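Local coordinates for OxyA protein (Actinoplanes teichomyceticus, PDB 5HH3) that is a haem-dependent cytochrome P450 that probably carries out a phenolic coupling step in glycopeptide antibiotic biosynthesis, at residues Ala132-Pro144 with Pro385-Trp397. Residues are numbered along the deposited sequence; the frame is centred on the assembly and turned at random.
Sequences AIEALGGPVDFVP and PPPFDVEALLLDW. With GOL (glycerol), chain I.
Val140 and Leu395 form an antiparallel hydrogen-bonded pair, with Val140 N to Leu395 O and Leu395 N to Val140 O both at 2.8 Å. Phe142 N continues the backbone pairing, donating to Leu393 O at 2.9 Å. At the intervening non-hydrogen-bonded pair Asp141-Leu394, the Asp141 carboxylate adds a side-chain bond: OD1 accepts from Leu393 N at 2.8 Å. Through the opposite face of the carboxylate the same oxygen takes a 3.1 Å bond from Val143 N. With CG anti to the backbone N (chi1 -167°), the carboxylate reaches both amides, N-capping helix 142-159 while tying it to the C-terminal chain. A water joins Asp141 OD2 to Glu391 O.

On the buried side, Leu395 CD1 sits over one face of the Phe142 ring in a CH-pi contact, 3.6 Å from the centroid, with Ile133 CD1 on the other face. Trp397 turns its six-membered ring toward the end of helix 112-136, where CH2 lies 3.8 Å from Ile133 CG2; Val140 CG2 meets the indole at its edge, and Phe369 stacks on it. In the resulting small three-stranded antiparallel sheet, 394-396 lies between 140-141 and 373-374, joining the connection between helices 112-136 and 142-159 to the end of this P450 chain, away from the haem.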
# COMPACT_ATOMS: atom_id res chain seq x y z
N ALA B 132 35.50 16.42 -10.59
CA ALA B 132 35.50 14.94 -10.61
C ALA B 132 34.86 14.37 -11.90
O ALA B 132 35.34 13.37 -12.43
CB ALA B 132 34.78 14.39 -9.39
N ILE B 133 33.78 14.98 -12.37
CA ILE B 133 33.13 14.57 -13.63
C ILE B 133 34.10 14.78 -14.79
O ILE B 133 34.31 13.89 -15.60
CB ILE B 133 31.81 15.36 -13.89
CG1 ILE B 133 30.73 14.92 -12.89
CG2 ILE B 133 31.31 15.15 -15.32
CD1 ILE B 133 29.54 15.86 -12.80
N GLU B 134 34.71 15.96 -14.83
CA GLU B 134 35.69 16.29 -15.88
C GLU B 134 36.87 15.30 -15.88
O GLU B 134 37.25 14.80 -16.94
CB GLU B 134 36.17 17.75 -15.77
CG GLU B 134 36.84 18.27 -17.03
CD GLU B 134 36.97 19.79 -17.11
OE1 GLU B 134 36.77 20.51 -16.11
OE2 GLU B 134 37.30 20.26 -18.22
N ALA B 135 37.39 14.97 -14.70
CA ALA B 135 38.48 14.00 -14.60
C ALA B 135 38.10 12.57 -15.02
O ALA B 135 38.97 11.83 -15.48
CB ALA B 135 39.08 14.00 -13.20
N LEU B 136 36.83 12.18 -14.87
CA LEU B 136 36.38 10.86 -15.36
C LEU B 136 36.38 10.78 -16.88
O LEU B 136 36.76 9.76 -17.45
CB LEU B 136 34.98 10.50 -14.85
CG LEU B 136 34.91 10.16 -13.37
CD1 LEU B 136 33.48 10.34 -12.89
CD2 LEU B 136 35.43 8.76 -13.08
N GLY B 137 35.96 11.86 -17.53
CA GLY B 137 35.89 11.93 -18.99
C GLY B 137 34.57 11.38 -19.47
O GLY B 137 34.00 10.48 -18.85
N GLY B 138 34.07 11.92 -20.58
CA GLY B 138 32.78 11.51 -21.12
C GLY B 138 32.87 10.12 -21.74
O GLY B 138 33.96 9.70 -22.15
N PRO B 139 31.76 9.39 -21.80
CA PRO B 139 30.46 9.78 -21.26
C PRO B 139 30.33 9.47 -19.76
O PRO B 139 30.84 8.45 -19.30
CB PRO B 139 29.48 8.94 -22.08
CG PRO B 139 30.24 7.70 -22.37
CD PRO B 139 31.68 8.13 -22.56
N VAL B 140 29.66 10.35 -19.01
CA VAL B 140 29.50 10.21 -17.55
C VAL B 140 28.01 10.12 -17.18
O VAL B 140 27.19 10.85 -17.74
CB VAL B 140 30.14 11.39 -16.78
CG1 VAL B 140 29.92 11.26 -15.27
CG2 VAL B 140 31.63 11.49 -17.05
N ASP B 141 27.67 9.26 -16.22
CA ASP B 141 26.32 9.21 -15.64
C ASP B 141 26.10 10.33 -14.61
O ASP B 141 26.59 10.27 -13.49
CB ASP B 141 26.06 7.85 -15.01
CG ASP B 141 24.58 7.61 -14.69
OD1 ASP B 141 23.74 8.55 -14.71
OD2 ASP B 141 24.25 6.45 -14.40
N PHE B 142 25.31 11.33 -14.99
CA PHE B 142 25.05 12.48 -14.12
C PHE B 142 24.11 12.19 -12.92
O PHE B 142 23.96 13.04 -12.04
CB PHE B 142 24.54 13.68 -14.95
CG PHE B 142 25.65 14.53 -15.52
CD1 PHE B 142 26.65 13.97 -16.29
CD2 PHE B 142 25.70 15.90 -15.26
CE1 PHE B 142 27.66 14.75 -16.82
CE2 PHE B 142 26.73 16.67 -15.78
CZ PHE B 142 27.70 16.10 -16.56
N VAL B 143 23.48 11.01 -12.86
CA VAL B 143 22.65 10.64 -11.71
C VAL B 143 23.52 10.45 -10.45
O VAL B 143 23.33 11.17 -9.49
CB VAL B 143 21.71 9.44 -12.01
CG1 VAL B 143 21.03 8.89 -10.74
CG2 VAL B 143 20.65 9.85 -13.01
N PRO B 144 24.51 9.52 -10.47
CA PRO B 144 25.45 9.45 -9.34
C PRO B 144 26.45 10.61 -9.27
O PRO B 144 26.69 11.12 -8.18
CB PRO B 144 26.18 8.13 -9.55
CG PRO B 144 26.04 7.84 -10.99
CD PRO B 144 24.71 8.40 -11.40
N PRO B 385 9.78 4.31 -10.91
CA PRO B 385 8.51 4.70 -10.32
C PRO B 385 8.54 6.17 -9.83
O PRO B 385 9.60 6.66 -9.48
CB PRO B 385 8.37 3.75 -9.13
CG PRO B 385 9.19 2.57 -9.49
CD PRO B 385 10.35 3.11 -10.28
N PRO B 386 7.39 6.86 -9.84
CA PRO B 386 7.28 8.18 -9.25
C PRO B 386 7.74 8.19 -7.78
O PRO B 386 7.61 7.18 -7.14
CB PRO B 386 5.78 8.48 -9.32
CG PRO B 386 5.25 7.61 -10.40
CD PRO B 386 6.17 6.44 -10.55
N PRO B 387 8.26 9.30 -7.25
CA PRO B 387 8.39 10.57 -7.96
C PRO B 387 9.59 10.64 -8.93
O PRO B 387 10.54 9.85 -8.81
CB PRO B 387 8.51 11.58 -6.84
CG PRO B 387 9.10 10.81 -5.68
CD PRO B 387 8.65 9.39 -5.83
N PHE B 388 9.52 11.61 -9.86
CA PHE B 388 10.44 11.78 -11.00
C PHE B 388 11.86 11.26 -10.76
O PHE B 388 12.66 11.90 -10.07
CB PHE B 388 10.55 13.26 -11.42
CG PHE B 388 11.00 13.45 -12.85
CD1 PHE B 388 12.31 13.24 -13.23
CD2 PHE B 388 10.11 13.84 -13.81
CE1 PHE B 388 12.70 13.42 -14.57
CE2 PHE B 388 10.49 14.02 -15.15
CZ PHE B 388 11.79 13.82 -15.51
N ASP B 389 12.15 10.13 -11.37
CA ASP B 389 13.31 9.37 -11.06
C ASP B 389 14.05 8.95 -12.34
O ASP B 389 13.77 7.89 -12.93
CB ASP B 389 12.88 8.15 -10.25
CG ASP B 389 14.03 7.23 -9.94
OD1 ASP B 389 15.18 7.70 -9.94
OD2 ASP B 389 13.78 6.04 -9.69
N VAL B 390 14.99 9.79 -12.75
CA VAL B 390 15.87 9.46 -13.86
C VAL B 390 16.83 8.38 -13.36
O VAL B 390 17.64 8.64 -12.48
CB VAL B 390 16.67 10.66 -14.38
CG1 VAL B 390 17.54 10.25 -15.58
CG2 VAL B 390 15.74 11.81 -14.74
N GLU B 391 16.75 7.19 -13.95
CA GLU B 391 17.54 6.05 -13.50
C GLU B 391 19.02 6.11 -13.92
O GLU B 391 19.89 5.66 -13.19
CB GLU B 391 16.90 4.75 -13.99
CG GLU B 391 15.50 4.55 -13.42
CD GLU B 391 14.91 3.20 -13.76
OE1 GLU B 391 14.14 2.67 -12.93
OE2 GLU B 391 15.20 2.67 -14.85
N ALA B 392 19.29 6.67 -15.09
CA ALA B 392 20.67 6.84 -15.59
C ALA B 392 20.66 7.94 -16.65
O ALA B 392 19.73 8.01 -17.44
CB ALA B 392 21.18 5.53 -16.17
N LEU B 393 21.64 8.83 -16.61
CA LEU B 393 21.69 9.96 -17.53
C LEU B 393 23.11 10.14 -18.07
O LEU B 393 23.92 10.90 -17.52
CB LEU B 393 21.19 11.22 -16.84
CG LEU B 393 21.03 12.48 -17.71
CD1 LEU B 393 19.92 12.28 -18.74
CD2 LEU B 393 20.72 13.68 -16.84
N LEU B 394 23.40 9.43 -19.16
CA LEU B 394 24.74 9.42 -19.75
C LEU B 394 24.92 10.66 -20.58
O LEU B 394 24.29 10.80 -21.63
CB LEU B 394 24.98 8.16 -20.60
CG LEU B 394 25.49 6.95 -19.81
CD1 LEU B 394 26.93 7.13 -19.37
CD2 LEU B 394 24.60 6.63 -18.61
N LEU B 395 25.78 11.56 -20.11
CA LEU B 395 26.04 12.81 -20.81
C LEU B 395 27.48 12.87 -21.23
O LEU B 395 28.33 12.22 -20.65
CB LEU B 395 25.70 14.02 -19.94
CG LEU B 395 24.29 14.08 -19.36
CD1 LEU B 395 24.10 15.36 -18.57
CD2 LEU B 395 23.25 13.95 -20.45
N ASP B 396 27.72 13.68 -22.26
CA ASP B 396 29.06 13.96 -22.76
C ASP B 396 29.13 15.47 -23.04
O ASP B 396 28.15 16.18 -22.80
CB ASP B 396 29.35 13.12 -24.01
CG ASP B 396 30.83 12.78 -24.17
OD1 ASP B 396 31.68 13.57 -23.74
OD2 ASP B 396 31.16 11.71 -24.72
N TRP B 397 30.28 15.97 -23.48
CA TRP B 397 30.45 17.39 -23.75
C TRP B 397 31.59 17.62 -24.75
O TRP B 397 32.17 16.67 -25.25
CB TRP B 397 30.74 18.14 -22.44
CG TRP B 397 31.94 17.63 -21.68
CD1 TRP B 397 33.22 18.07 -21.79
CD2 TRP B 397 31.95 16.58 -20.71
NE1 TRP B 397 34.05 17.35 -20.94
CE2 TRP B 397 33.29 16.43 -20.27
CE3 TRP B 397 30.97 15.74 -20.17
CZ2 TRP B 397 33.66 15.48 -19.32
CZ3 TRP B 397 31.34 14.80 -19.22
CH2 TRP B 397 32.67 14.67 -18.81
OXT TRP B 397 31.96 18.75 -25.07
C1 GOL I . 35.42 14.95 -22.90
O1 GOL I . 35.85 13.95 -21.97
C2 GOL I . 35.44 14.39 -24.32
O2 GOL I . 34.30 13.53 -24.48
C3 GOL I . 35.46 15.52 -25.35
O3 GOL I . 34.46 15.33 -26.37
O HOH W 1 36.69 17.80 -20.54
O HOH W 2 22.52 5.63 -12.47